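PDB 5CPC: secreted effector protein SopD from Salmonella typhimurium, which alters host cell physiology to promote bacterial survival, supports replication in macrophages and acts with SopB in membrane fission and macropinosome formation during invasion. Local coordinates for residues Ile32-Trp37 against Met158-Glu163; Val75-Lys80 against Ser120-Lys125; Tyr82-Leu87 against Asp97-Lys102; Leu128-Asp133 against Ile250-His255; Glu152-Lys157 against Lys174-Asn179. One frame throughout, in Å; residues are numbered along the deposited sequence.

Contact 1 of 5, residues Ile32-Trp37 against Met158-Glu163; sequences IHMGGW and MTWHPE
I32 and W160 bring their CA atoms within 6.2 Å where the loop before helix 37-40 passes the C-terminal end of helix 141-160. The contact combines a Met-aromatic pair with a water bridge. I32 lays CD1 beside the stem of the indole, 3.6 Å from W160 CB. Next to it, M34 SD sits at the edge of the W160 six-membered ring, 83° off the ring normal, and lies 3.3 Å from T159 O. The chain bends at chi3 (-46°), which brings M34 CE 3.7 Å from P162 CG. L53 and I60 of helix 49-60 back I32 and M34. The polar side is built on one water. It accepts from H33 N at 2.7 Å and donates to W160 O at 2.8 Å, so it ties the loop to the helix end. E163 takes its second proton at OE2, also 2.8 Å away. The other carboxylate oxygen, E163 OE1, receives H161 ND1 on its syn side, tilted out of the carboxylate plane, at 2.9 Å, within 3° of the imidazole plane.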
# COMPACT_ATOMS: atom_id res chain seq x y z
N ILE A 32 17.54 -10.31 -12.24
CA ILE A 32 16.36 -10.59 -13.01
C ILE A 32 16.60 -11.89 -13.80
O ILE A 32 17.68 -12.11 -14.34
CB ILE A 32 16.08 -9.47 -13.93
CG1 ILE A 32 15.68 -8.24 -13.09
CG2 ILE A 32 15.06 -9.93 -14.99
CD1 ILE A 32 15.39 -7.00 -13.90
N HIS A 33 15.58 -12.74 -13.86
CA HIS A 33 15.72 -14.06 -14.43
C HIS A 33 14.76 -14.31 -15.57
O HIS A 33 14.90 -15.31 -16.27
CB HIS A 33 15.42 -15.13 -13.35
CG HIS A 33 16.26 -15.03 -12.10
ND1 HIS A 33 17.62 -15.25 -12.10
CD2 HIS A 33 15.91 -14.79 -10.81
CE1 HIS A 33 18.08 -15.13 -10.85
NE2 HIS A 33 17.06 -14.85 -10.06
N MET A 34 13.74 -13.46 -15.73
CA MET A 34 12.70 -13.75 -16.69
C MET A 34 13.26 -13.81 -18.13
O MET A 34 14.30 -13.23 -18.44
CB MET A 34 11.66 -12.68 -16.62
CG MET A 34 12.26 -11.37 -17.09
SD MET A 34 11.13 -10.01 -16.85
CE MET A 34 9.64 -10.71 -17.50
N GLY A 35 12.57 -14.51 -19.01
CA GLY A 35 13.06 -14.62 -20.42
C GLY A 35 14.48 -15.22 -20.60
O GLY A 35 15.16 -14.87 -21.57
N GLY A 36 14.93 -16.08 -19.68
CA GLY A 36 16.34 -16.59 -19.64
C GLY A 36 17.39 -15.46 -19.51
O GLY A 36 18.52 -15.59 -19.98
N TRP A 37 17.02 -14.33 -18.89
CA TRP A 37 17.92 -13.13 -18.79
C TRP A 37 19.33 -13.43 -18.19
O TRP A 37 20.34 -12.85 -18.65
CB TRP A 37 17.24 -11.96 -18.04
CG TRP A 37 18.02 -10.69 -18.07
CD1 TRP A 37 18.55 -10.00 -16.98
CD2 TRP A 37 18.40 -9.94 -19.23
NE1 TRP A 37 19.20 -8.89 -17.41
CE2 TRP A 37 19.11 -8.80 -18.77
CE3 TRP A 37 18.17 -10.10 -20.62
CZ2 TRP A 37 19.63 -7.83 -19.64
CZ3 TRP A 37 18.68 -9.14 -21.48
CH2 TRP A 37 19.43 -8.02 -21.00
N MET A 158 6.02 -7.06 -10.40
CA MET A 158 5.28 -7.84 -11.31
C MET A 158 5.92 -7.80 -12.72
O MET A 158 5.64 -8.69 -13.52
CB MET A 158 3.86 -7.35 -11.39
CG MET A 158 2.95 -7.78 -10.23
SD MET A 158 1.31 -7.12 -10.63
CE MET A 158 0.32 -8.40 -10.00
N THR A 159 6.79 -6.81 -12.97
CA THR A 159 7.38 -6.53 -14.28
C THR A 159 8.71 -7.26 -14.40
O THR A 159 8.98 -7.95 -15.39
CB THR A 159 7.56 -4.99 -14.46
OG1 THR A 159 6.27 -4.39 -14.62
CG2 THR A 159 8.44 -4.63 -15.67
N TRP A 160 9.57 -7.07 -13.42
CA TRP A 160 10.86 -7.68 -13.45
C TRP A 160 10.92 -9.03 -12.72
O TRP A 160 11.92 -9.76 -12.89
CB TRP A 160 11.96 -6.74 -12.94
CG TRP A 160 12.02 -5.46 -13.69
CD1 TRP A 160 12.10 -4.19 -13.17
CD2 TRP A 160 11.99 -5.30 -15.13
NE1 TRP A 160 12.12 -3.25 -14.18
CE2 TRP A 160 12.05 -3.89 -15.39
CE3 TRP A 160 11.93 -6.20 -16.22
CZ2 TRP A 160 12.07 -3.37 -16.70
CZ3 TRP A 160 11.93 -5.68 -17.53
CH2 TRP A 160 11.99 -4.27 -17.76
N HIS A 161 9.88 -9.39 -11.94
CA HIS A 161 9.93 -10.66 -11.18
C HIS A 161 8.64 -11.39 -11.18
O HIS A 161 8.08 -11.60 -10.10
CB HIS A 161 10.33 -10.43 -9.72
CG HIS A 161 11.66 -9.80 -9.60
ND1 HIS A 161 12.82 -10.50 -9.82
CD2 HIS A 161 12.01 -8.51 -9.42
CE1 HIS A 161 13.85 -9.67 -9.72
NE2 HIS A 161 13.39 -8.46 -9.46
N PRO A 162 8.18 -11.77 -12.38
CA PRO A 162 6.95 -12.45 -12.59
C PRO A 162 6.94 -13.84 -11.89
O PRO A 162 5.87 -14.39 -11.63
CB PRO A 162 6.91 -12.60 -14.12
CG PRO A 162 8.37 -12.60 -14.56
CD PRO A 162 8.95 -11.58 -13.63
N GLU A 163 8.14 -14.38 -11.60
CA GLU A 163 8.27 -15.66 -10.90
C GLU A 163 7.56 -15.51 -9.57
O GLU A 163 6.91 -16.45 -9.11
CB GLU A 163 9.75 -16.08 -10.73
CG GLU A 163 10.70 -15.15 -9.86
CD GLU A 163 11.33 -13.94 -10.66
OE1 GLU A 163 12.29 -13.29 -10.13
OE2 GLU A 163 10.89 -13.63 -11.81
O HOH W 1 12.95 -12.32 -13.23

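Contact 2 of 5, residues Val75-Lys80 against Ser120-Lys125; sequences VEDINK and SQSNIK
K80 and D77 of helix 76-90 reach S120, Q121 and S122 at the end of strand 117-123. The axes of helix 76-80 and strand 120-123 approach to 8.3 Å, at 124°, nearer antiparallel than parallel. The tight part is polar. K80 runs extended beyond CG, and its NZ donates to Q121 O at 2.9 Å from 27° out of the carbonyl plane. The same NZ donates to S120 OG, also at 2.9 Å, so one ammonium holds a backbone and a side-chain oxygen. Buried S122 fits between the two helix residues. Its OG lies 2.7 Å from Q121 O and 3.1 Å from D77 OD1, and either may take its proton. K80 CD passes the same hydroxyl at 3.1 Å. Beyond these bonds the contact loosens. Q121 CB points away from helix 76-90, and N123 N stays 4.4 Å from D77 OD1. N123 ND2 turns instead to D126. I127 of helix 124-127 covers D77 and S122, while L112 of strand 109-114 lies against K80 and S120.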
# COMPACT_ATOMS: atom_id res chain seq x y z
N VAL A 75 -3.49 -5.92 -15.13
CA VAL A 75 -2.42 -5.09 -14.53
C VAL A 75 -1.91 -3.98 -15.41
O VAL A 75 -0.86 -3.37 -15.12
CB VAL A 75 -1.24 -5.94 -13.99
CG1 VAL A 75 -1.74 -6.91 -12.90
CG2 VAL A 75 -0.49 -6.71 -15.14
N GLU A 76 -2.64 -3.67 -16.48
CA GLU A 76 -2.14 -2.73 -17.44
C GLU A 76 -2.11 -1.34 -16.76
O GLU A 76 -1.10 -0.68 -16.73
CB GLU A 76 -3.01 -2.75 -18.82
N ASP A 77 -3.22 -0.94 -16.18
CA ASP A 77 -3.30 0.33 -15.41
C ASP A 77 -2.31 0.45 -14.27
O ASP A 77 -1.55 1.43 -14.24
CB ASP A 77 -4.72 0.63 -15.00
CG ASP A 77 -5.66 0.60 -16.20
OD1 ASP A 77 -5.86 1.63 -16.86
OD2 ASP A 77 -6.15 -0.50 -16.51
N ILE A 78 -2.23 -0.57 -13.39
CA ILE A 78 -1.29 -0.47 -12.28
C ILE A 78 0.17 -0.39 -12.75
O ILE A 78 0.93 0.42 -12.23
CB ILE A 78 -1.53 -1.58 -11.14
CG1 ILE A 78 -1.00 -1.09 -9.78
CG2 ILE A 78 -0.99 -2.98 -11.56
CD1 ILE A 78 -1.17 -2.13 -8.61
N ASN A 79 0.58 -1.19 -13.74
CA ASN A 79 1.96 -1.09 -14.30
C ASN A 79 2.34 0.25 -14.94
O ASN A 79 3.54 0.58 -15.06
CB ASN A 79 2.25 -2.23 -15.32
CG ASN A 79 2.36 -3.62 -14.63
OD1 ASN A 79 3.16 -3.81 -13.73
ND2 ASN A 79 1.52 -4.54 -15.04
N LYS A 80 1.34 1.03 -15.35
CA LYS A 80 1.66 2.36 -15.90
C LYS A 80 2.45 3.17 -14.94
O LYS A 80 3.36 3.84 -15.36
CB LYS A 80 0.43 3.15 -16.33
CG LYS A 80 -0.20 2.62 -17.61
CD LYS A 80 -1.42 3.47 -18.03
CE LYS A 80 -2.19 2.77 -19.13
NZ LYS A 80 -3.27 3.70 -19.66
N SER A 120 -1.09 9.65 -20.90
CA SER A 120 -1.89 8.44 -20.63
C SER A 120 -2.65 8.66 -19.32
O SER A 120 -2.28 9.56 -18.54
CB SER A 120 -0.97 7.20 -20.49
OG SER A 120 -1.70 5.99 -20.51
N GLN A 121 -3.68 7.85 -19.08
CA GLN A 121 -4.45 7.94 -17.83
C GLN A 121 -4.79 6.56 -17.31
O GLN A 121 -4.75 5.58 -18.07
CB GLN A 121 -5.76 8.63 -18.08
CG GLN A 121 -5.67 9.77 -19.07
CD GLN A 121 -6.92 10.62 -19.07
OE1 GLN A 121 -7.06 11.51 -19.89
NE2 GLN A 121 -7.82 10.35 -18.14
N SER A 122 -5.14 6.46 -16.02
CA SER A 122 -5.72 5.23 -15.52
C SER A 122 -6.80 5.46 -14.48
O SER A 122 -6.62 6.29 -13.58
CB SER A 122 -4.61 4.32 -15.01
OG SER A 122 -3.86 3.85 -16.13
N ASN A 123 -7.94 4.77 -14.65
CA ASN A 123 -9.01 4.76 -13.66
C ASN A 123 -8.41 4.07 -12.45
O ASN A 123 -7.66 3.06 -12.58
CB ASN A 123 -10.23 3.89 -14.03
CG ASN A 123 -10.99 4.39 -15.20
OD1 ASN A 123 -11.10 5.60 -15.44
ND2 ASN A 123 -11.54 3.46 -15.96
N ILE A 124 -8.75 4.58 -11.28
CA ILE A 124 -8.29 4.00 -10.01
C ILE A 124 -8.97 2.66 -9.73
O ILE A 124 -8.40 1.77 -9.11
CB ILE A 124 -8.51 5.01 -8.83
CG1 ILE A 124 -8.08 4.37 -7.50
CG2 ILE A 124 -9.97 5.52 -8.82
CD1 ILE A 124 -7.36 5.29 -6.55
N LYS A 125 -10.21 2.51 -10.17
CA LYS A 125 -10.87 1.23 -10.07
C LYS A 125 -10.23 0.14 -10.94
O LYS A 125 -10.28 -1.02 -10.57
CB LYS A 125 -12.33 1.38 -10.37
CG LYS A 125 -12.96 2.37 -9.40
CD LYS A 125 -14.45 2.55 -9.69
CE LYS A 125 -14.96 3.81 -9.01
NZ LYS A 125 -16.42 3.80 -9.13

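Contact 3 of 5, residues Tyr82-Leu87 against Asp97-Lys102; sequences YAFKRL and DLFTIK
L87 N donates to A83 O at 2.7 Å, and from this turn of helix 76-90 both L87 and F84 extend to strand 99-103, where they meet F99. No hydrogen bond crosses the contact. F84 does most of the work. Its CG stands anti to the backbone N (chi1 -169°), and the ring projects to the strand backbone. F84 CE2 comes 3.4 Å from T100 O, which lies obliquely to the ring; T100 N lies at the ring's edge, in its plane. F84 CZ packs against F99 CB at 3.7 Å. The two phenyl rings are oblique, with centroids 5.8 Å apart and planes at 50°. This is helix-on-sheet packing: helix 76-90 lies on a three-stranded antiparallel sheet and touches 99-103, one of its two outer strands. The local axes run at 158°, close to antiparallel. I101 packs on the CD2 side of the F84 ring. Its CG1 is 3.8 Å from F84 CD2, and the two side chains slide past each other in opposite directions. L87 crosses F99 at about a right angle, with L87 CG 3.9 Å from F99 CE2. L112 and V114 of the middle strand also pack on F84. T100 CB points away from the helix, and T100 OG1 accepts a hydrogen bond from K102 NZ at 2.8 Å.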
# COMPACT_ATOMS: atom_id res chain seq x y z
N TYR A 82 4.68 2.38 -12.37
CA TYR A 82 6.12 2.09 -12.45
C TYR A 82 6.68 2.38 -13.88
O TYR A 82 7.77 2.94 -13.99
CB TYR A 82 6.48 0.64 -11.99
CG TYR A 82 7.93 0.33 -12.11
CD1 TYR A 82 8.36 -0.75 -12.92
CD2 TYR A 82 8.90 1.12 -11.47
CE1 TYR A 82 9.74 -1.07 -13.06
CE2 TYR A 82 10.33 0.82 -11.61
CZ TYR A 82 10.71 -0.29 -12.41
OH TYR A 82 12.02 -0.62 -12.61
N ALA A 83 5.94 2.09 -14.94
CA ALA A 83 6.46 2.37 -16.36
C ALA A 83 6.76 3.88 -16.56
O ALA A 83 7.82 4.31 -17.12
CB ALA A 83 5.48 1.91 -17.39
N PHE A 84 5.85 4.70 -16.03
CA PHE A 84 6.06 6.16 -16.07
C PHE A 84 7.35 6.55 -15.34
O PHE A 84 8.08 7.46 -15.78
CB PHE A 84 4.82 6.90 -15.54
CG PHE A 84 4.85 8.41 -15.79
CD1 PHE A 84 4.82 8.92 -17.07
CD2 PHE A 84 4.92 9.30 -14.71
CE1 PHE A 84 4.86 10.30 -17.30
CE2 PHE A 84 4.95 10.70 -14.93
CZ PHE A 84 4.92 11.20 -16.22
N LYS A 85 7.64 5.87 -14.24
CA LYS A 85 8.87 6.06 -13.50
C LYS A 85 10.03 5.67 -14.43
O LYS A 85 11.05 6.42 -14.57
CB LYS A 85 8.84 5.21 -12.20
CG LYS A 85 9.60 5.74 -10.97
CD LYS A 85 11.12 5.91 -11.14
CE LYS A 85 11.56 7.42 -11.20
NZ LYS A 85 12.75 7.80 -12.11
N ARG A 86 9.86 4.57 -15.17
CA ARG A 86 10.96 4.16 -16.06
C ARG A 86 11.17 5.21 -17.11
O ARG A 86 12.31 5.50 -17.50
CB ARG A 86 10.81 2.75 -16.69
CG ARG A 86 10.74 1.58 -15.68
CD ARG A 86 10.91 0.17 -16.39
NE ARG A 86 9.93 -0.13 -17.45
CZ ARG A 86 8.67 -0.53 -17.25
NH1 ARG A 86 8.20 -0.66 -16.03
NH2 ARG A 86 7.88 -0.79 -18.28
N LEU A 87 10.08 5.76 -17.62
CA LEU A 87 10.19 6.87 -18.61
C LEU A 87 10.97 8.02 -18.02
O LEU A 87 11.97 8.45 -18.57
CB LEU A 87 8.82 7.38 -19.06
CG LEU A 87 8.70 8.23 -20.34
CD1 LEU A 87 9.54 7.65 -21.56
CD2 LEU A 87 7.20 8.37 -20.76
N ASP A 97 11.61 16.91 -13.26
CA ASP A 97 10.54 17.62 -12.56
C ASP A 97 9.28 17.70 -13.42
O ASP A 97 8.17 17.65 -12.91
CB ASP A 97 11.02 19.07 -12.14
N LEU A 98 9.47 17.80 -14.74
CA LEU A 98 8.38 17.94 -15.70
C LEU A 98 7.45 16.72 -15.80
O LEU A 98 6.29 16.86 -16.23
CB LEU A 98 8.96 18.31 -17.08
CG LEU A 98 9.67 19.66 -17.33
CD1 LEU A 98 10.83 19.94 -16.36
CD2 LEU A 98 10.14 19.82 -18.76
N PHE A 99 7.95 15.54 -15.40
CA PHE A 99 7.17 14.31 -15.36
C PHE A 99 6.51 14.19 -14.04
O PHE A 99 7.17 13.98 -13.01
CB PHE A 99 8.04 13.04 -15.53
CG PHE A 99 8.70 12.93 -16.87
CD1 PHE A 99 9.78 13.75 -17.20
CD2 PHE A 99 8.25 11.99 -17.81
CE1 PHE A 99 10.37 13.65 -18.43
CE2 PHE A 99 8.87 11.89 -19.05
CZ PHE A 99 9.93 12.69 -19.36
N THR A 100 5.19 14.25 -14.03
CA THR A 100 4.50 14.17 -12.75
C THR A 100 3.22 13.39 -12.98
O THR A 100 2.77 13.24 -14.12
CB THR A 100 4.15 15.66 -12.24
OG1 THR A 100 2.93 16.12 -12.87
CG2 THR A 100 5.27 16.66 -12.64
N ILE A 101 2.60 12.97 -11.90
CA ILE A 101 1.29 12.38 -11.93
C ILE A 101 0.33 13.20 -11.09
O ILE A 101 0.54 13.41 -9.88
CB ILE A 101 1.33 10.92 -11.30
CG1 ILE A 101 2.33 10.03 -12.08
CG2 ILE A 101 -0.03 10.33 -11.28
CD1 ILE A 101 2.46 8.54 -11.52
N LYS A 102 -0.76 13.63 -11.69
CA LYS A 102 -1.83 14.20 -10.89
C LYS A 102 -3.12 13.43 -11.10
O LYS A 102 -3.12 12.41 -11.82
CB LYS A 102 -2.02 15.68 -11.21
CG LYS A 102 -1.55 16.09 -12.57
CD LYS A 102 -0.86 17.47 -12.55
CE LYS A 102 0.45 17.40 -11.76
NZ LYS A 102 1.46 18.38 -12.29

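Contact 4 of 5, residues Leu128-Asp133 against Ile250-His255; sequences LNISDD and ISYLLH
Y252 OH donates to L128 O at 2.6 Å, joining helix 248-256 to the loop after helix 124-127. The hydroxyl approaches nearly in line with the carbonyl, with a C=O...donor angle of 169°. Y252 CG stands anti to the backbone N (chi1 160°), starting the ring toward the loop. L128 slides past it in the opposite direction. L128 CD2 touches Y252 CE2 at 3.8 Å, and L253 CD1 comes equally close to the same methyl. I130 CG2 adds an oblique contact 3.9 Å from Y252 OH. N129, between L128 and I130, has positive phi (57°) and closes a Schellman motif at the end of helix 124-127. Its buried amide is held on both sides: OD1 accepts from N74 ND2, and ND2 donates to S258 O. From helix 264-283, N267 ND2 donates to N129 O and S268 OG accepts from S131 N. The five touching residues are all buried, with helix 141-160 alongside: F147 packs on L128, and I150, C151 and I154 pack on L253.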
# COMPACT_ATOMS: atom_id res chain seq x y z
N LEU A 128 -6.90 -0.71 -9.10
CA LEU A 128 -7.20 -1.54 -7.94
C LEU A 128 -7.80 -2.92 -8.28
O LEU A 128 -7.99 -3.75 -7.38
CB LEU A 128 -8.14 -0.81 -6.94
CG LEU A 128 -7.55 0.43 -6.22
CD1 LEU A 128 -8.55 1.00 -5.25
CD2 LEU A 128 -6.21 0.08 -5.53
N ASN A 129 -8.16 -3.13 -9.55
CA ASN A 129 -8.87 -4.34 -9.97
C ASN A 129 -10.14 -4.48 -9.18
O ASN A 129 -10.47 -5.56 -8.68
CB ASN A 129 -8.02 -5.62 -9.82
CG ASN A 129 -8.59 -6.80 -10.62
OD1 ASN A 129 -9.09 -6.64 -11.74
ND2 ASN A 129 -8.54 -7.98 -10.03
N ILE A 130 -10.87 -3.39 -9.07
CA ILE A 130 -12.14 -3.44 -8.37
C ILE A 130 -13.38 -3.30 -9.25
O ILE A 130 -13.38 -2.65 -10.30
CB ILE A 130 -12.16 -2.52 -7.12
CG1 ILE A 130 -11.96 -1.03 -7.48
CG2 ILE A 130 -11.09 -2.99 -6.11
CD1 ILE A 130 -12.66 -0.01 -6.47
N SER A 131 -14.44 -3.92 -8.79
CA SER A 131 -15.66 -3.99 -9.54
C SER A 131 -16.40 -2.64 -9.50
O SER A 131 -17.37 -2.47 -8.77
CB SER A 131 -16.48 -5.22 -9.06
OG SER A 131 -17.86 -4.99 -8.96
N ASP A 132 -15.84 -1.67 -10.23
CA ASP A 132 -16.57 -0.56 -10.92
C ASP A 132 -17.69 0.25 -10.19
O ASP A 132 -17.50 1.45 -9.96
CB ASP A 132 -17.01 -1.00 -12.32
CG ASP A 132 -17.83 -2.30 -12.30
OD1 ASP A 132 -17.57 -3.21 -13.16
OD2 ASP A 132 -18.74 -2.40 -11.41
N ASP A 133 -18.83 -0.38 -9.86
CA ASP A 133 -19.81 0.21 -8.93
C ASP A 133 -19.32 0.19 -7.45
O ASP A 133 -20.11 0.31 -6.51
CB ASP A 133 -21.20 -0.44 -9.09
CG ASP A 133 -21.20 -1.95 -8.83
OD1 ASP A 133 -21.47 -2.76 -9.76
OD2 ASP A 133 -20.94 -2.33 -7.67
N ILE A 250 -5.16 2.11 0.79
CA ILE A 250 -3.78 1.80 1.07
C ILE A 250 -3.74 0.46 1.79
O ILE A 250 -3.03 -0.46 1.36
CB ILE A 250 -3.07 2.95 1.77
CG1 ILE A 250 -2.79 4.08 0.75
CG2 ILE A 250 -1.74 2.46 2.42
CD1 ILE A 250 -2.42 5.41 1.37
N SER A 251 -4.54 0.28 2.83
CA SER A 251 -4.58 -1.07 3.38
C SER A 251 -5.02 -2.18 2.39
O SER A 251 -4.52 -3.33 2.44
CB SER A 251 -5.26 -1.09 4.78
OG SER A 251 -6.62 -1.00 4.75
N TYR A 252 -5.94 -1.86 1.46
CA TYR A 252 -6.38 -2.84 0.49
C TYR A 252 -5.22 -3.23 -0.40
O TYR A 252 -4.98 -4.42 -0.64
CB TYR A 252 -7.50 -2.27 -0.42
CG TYR A 252 -7.66 -3.03 -1.72
CD1 TYR A 252 -8.27 -4.29 -1.74
CD2 TYR A 252 -7.13 -2.53 -2.93
CE1 TYR A 252 -8.38 -5.02 -2.92
CE2 TYR A 252 -7.24 -3.28 -4.12
CZ TYR A 252 -7.87 -4.53 -4.09
OH TYR A 252 -8.01 -5.28 -5.23
N LEU A 253 -4.55 -2.21 -0.92
CA LEU A 253 -3.48 -2.47 -1.86
C LEU A 253 -2.29 -3.19 -1.22
O LEU A 253 -1.67 -4.06 -1.89
CB LEU A 253 -3.08 -1.19 -2.60
CG LEU A 253 -2.21 -1.22 -3.84
CD1 LEU A 253 -2.93 -1.78 -5.07
CD2 LEU A 253 -1.77 0.18 -4.08
N LEU A 254 -1.97 -2.87 0.05
CA LEU A 254 -0.95 -3.63 0.79
C LEU A 254 -1.31 -5.05 1.08
O LEU A 254 -0.49 -5.92 0.88
CB LEU A 254 -0.57 -2.97 2.11
CG LEU A 254 0.18 -1.66 1.92
CD1 LEU A 254 0.19 -0.86 3.26
CD2 LEU A 254 1.64 -1.96 1.38
N HIS A 255 -2.52 -5.32 1.57
CA HIS A 255 -2.81 -6.63 2.20
C HIS A 255 -3.89 -7.46 1.58
O HIS A 255 -3.98 -8.64 1.87
CB HIS A 255 -3.13 -6.48 3.73
CG HIS A 255 -2.08 -5.72 4.49
ND1 HIS A 255 -0.86 -6.27 4.82
CD2 HIS A 255 -2.08 -4.47 5.00
CE1 HIS A 255 -0.14 -5.37 5.48
NE2 HIS A 255 -0.86 -4.27 5.60

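Contact 5 of 5, residues Glu152-Lys157 against Lys174-Asn179; sequences EVIGSK and KEVTGN
This is an apolar helix-to-helix contact with a charged margin, joining helix 141-160 to helix 169-177. V153, I154 and K157 face E175, V176 and N179. The two helices run in broadly opposite directions here, and I154 and V176 bring their CA atoms to 6.1 Å. V176 is central. I154 CG1 comes 3.9 Å from V176 CG1 and equally near its CG2, so it meets both branches of the valine. V153, next to I154 in the same helix, adds a looser contact: its CG1 is 4.3 Å from V176 CG1. The same methyl approaches N179, tip to tip, with V153 CG1 4.1 Å from N179 CG. N179 is at the N-cap position of helix 180-190. L164 of helix 163-167, which lies between the two helices in sequence, touches both K157 and E175. I154 also packs on I78 of helix 76-90. K157 bends at chi2 (-66°) and crosses E175 at about a right angle, ending in a long salt bridge of 3.9 Å from K157 NZ to E175 OE1.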
# COMPACT_ATOMS: atom_id res chain seq x y z
N GLU A 152 4.04 1.75 -7.60
CA GLU A 152 5.33 1.61 -8.28
C GLU A 152 5.97 0.27 -7.91
O GLU A 152 6.47 -0.45 -8.80
CB GLU A 152 6.34 2.68 -7.93
CG GLU A 152 5.70 4.05 -7.78
CD GLU A 152 6.68 5.21 -7.85
OE1 GLU A 152 6.19 6.35 -8.16
OE2 GLU A 152 7.90 4.98 -7.64
N VAL A 153 5.97 -0.04 -6.61
CA VAL A 153 6.73 -1.15 -6.12
C VAL A 153 6.08 -2.42 -6.63
O VAL A 153 6.77 -3.30 -7.17
CB VAL A 153 6.91 -1.09 -4.56
CG1 VAL A 153 7.35 -2.45 -3.99
CG2 VAL A 153 7.93 -0.07 -4.25
N ILE A 154 4.75 -2.47 -6.55
CA ILE A 154 3.99 -3.62 -6.99
C ILE A 154 4.20 -3.85 -8.50
O ILE A 154 4.32 -5.01 -8.98
CB ILE A 154 2.50 -3.42 -6.80
CG1 ILE A 154 2.11 -3.46 -5.32
CG2 ILE A 154 1.76 -4.57 -7.45
CD1 ILE A 154 0.60 -3.22 -5.03
N GLY A 155 4.20 -2.73 -9.22
CA GLY A 155 4.35 -2.73 -10.66
C GLY A 155 5.73 -3.23 -11.00
O GLY A 155 5.86 -4.11 -11.82
N SER A 156 6.73 -2.72 -10.31
CA SER A 156 8.06 -3.19 -10.55
C SER A 156 8.33 -4.67 -10.19
O SER A 156 9.19 -5.29 -10.83
CB SER A 156 9.01 -2.29 -9.83
OG SER A 156 10.30 -2.86 -9.74
N LYS A 157 7.60 -5.24 -9.22
CA LYS A 157 7.83 -6.65 -8.87
C LYS A 157 7.18 -7.50 -9.90
O LYS A 157 7.73 -8.54 -10.29
CB LYS A 157 7.30 -7.01 -7.49
CG LYS A 157 7.97 -6.23 -6.38
CD LYS A 157 9.44 -6.58 -6.24
CE LYS A 157 9.97 -5.85 -5.04
NZ LYS A 157 11.33 -6.29 -4.67
N LYS A 174 4.59 -10.42 0.03
CA LYS A 174 5.73 -10.43 0.95
C LYS A 174 6.78 -9.49 0.46
O LYS A 174 7.40 -8.76 1.24
CB LYS A 174 6.39 -11.81 0.99
CG LYS A 174 5.89 -12.79 2.02
CD LYS A 174 6.82 -14.09 2.07
CE LYS A 174 8.34 -13.75 2.29
NZ LYS A 174 9.02 -14.62 3.31
N GLU A 175 7.01 -9.53 -0.86
CA GLU A 175 8.07 -8.72 -1.45
C GLU A 175 7.67 -7.30 -1.44
O GLU A 175 8.51 -6.39 -1.33
CB GLU A 175 8.40 -9.17 -2.90
CG GLU A 175 9.24 -10.45 -2.93
CD GLU A 175 10.53 -10.30 -2.16
OE1 GLU A 175 11.40 -9.51 -2.54
OE2 GLU A 175 10.68 -11.00 -1.16
N VAL A 176 6.39 -7.07 -1.63
CA VAL A 176 5.92 -5.67 -1.58
C VAL A 176 5.93 -5.21 -0.11
O VAL A 176 6.58 -4.22 0.24
CB VAL A 176 4.51 -5.57 -2.17
CG1 VAL A 176 3.96 -4.11 -2.00
CG2 VAL A 176 4.49 -6.07 -3.63
N THR A 177 5.20 -5.95 0.75
CA THR A 177 5.02 -5.54 2.19
C THR A 177 6.37 -5.54 2.95
O THR A 177 6.63 -4.64 3.77
CB THR A 177 3.85 -6.30 2.95
OG1 THR A 177 4.09 -7.72 3.02
CG2 THR A 177 2.50 -6.07 2.30
N GLY A 178 7.26 -6.45 2.56
CA GLY A 178 8.63 -6.52 3.13
C GLY A 178 9.59 -5.44 2.65
O GLY A 178 10.66 -5.26 3.23
N ASN A 179 9.23 -4.75 1.57
CA ASN A 179 10.08 -3.76 0.92
C ASN A 179 10.48 -2.54 1.77
O ASN A 179 9.65 -1.73 2.18
CB ASN A 179 9.40 -3.29 -0.37
CG ASN A 179 10.27 -2.39 -1.18
OD1 ASN A 179 11.01 -2.84 -2.07
ND2 ASN A 179 10.22 -1.11 -0.89

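Helices 76-90 and 141-160 connect the set. Contacts 2 and 3 use successive parts of helix 76-90 against the same three-stranded sheet, with centres about 13 Å apart. Contacts 5 and 1 use successive parts of helix 141-160, about 14 Å apart. The two helices touch each other: Y82 packs on S156, I78 on I154, and W160 NE1 probably bonds to Y82 OH. Contact 4 lies about 12 Å from contact 2 and 15 Å from contact 5, joined to them by K125 and L253. Along the chain, contact 1 spans contacts 2 and 3, while contact 4 spans contact 5. The segments of contacts 1 and 4 alternate, their nearest atoms about 9 Å apart; helix 141-160 links them.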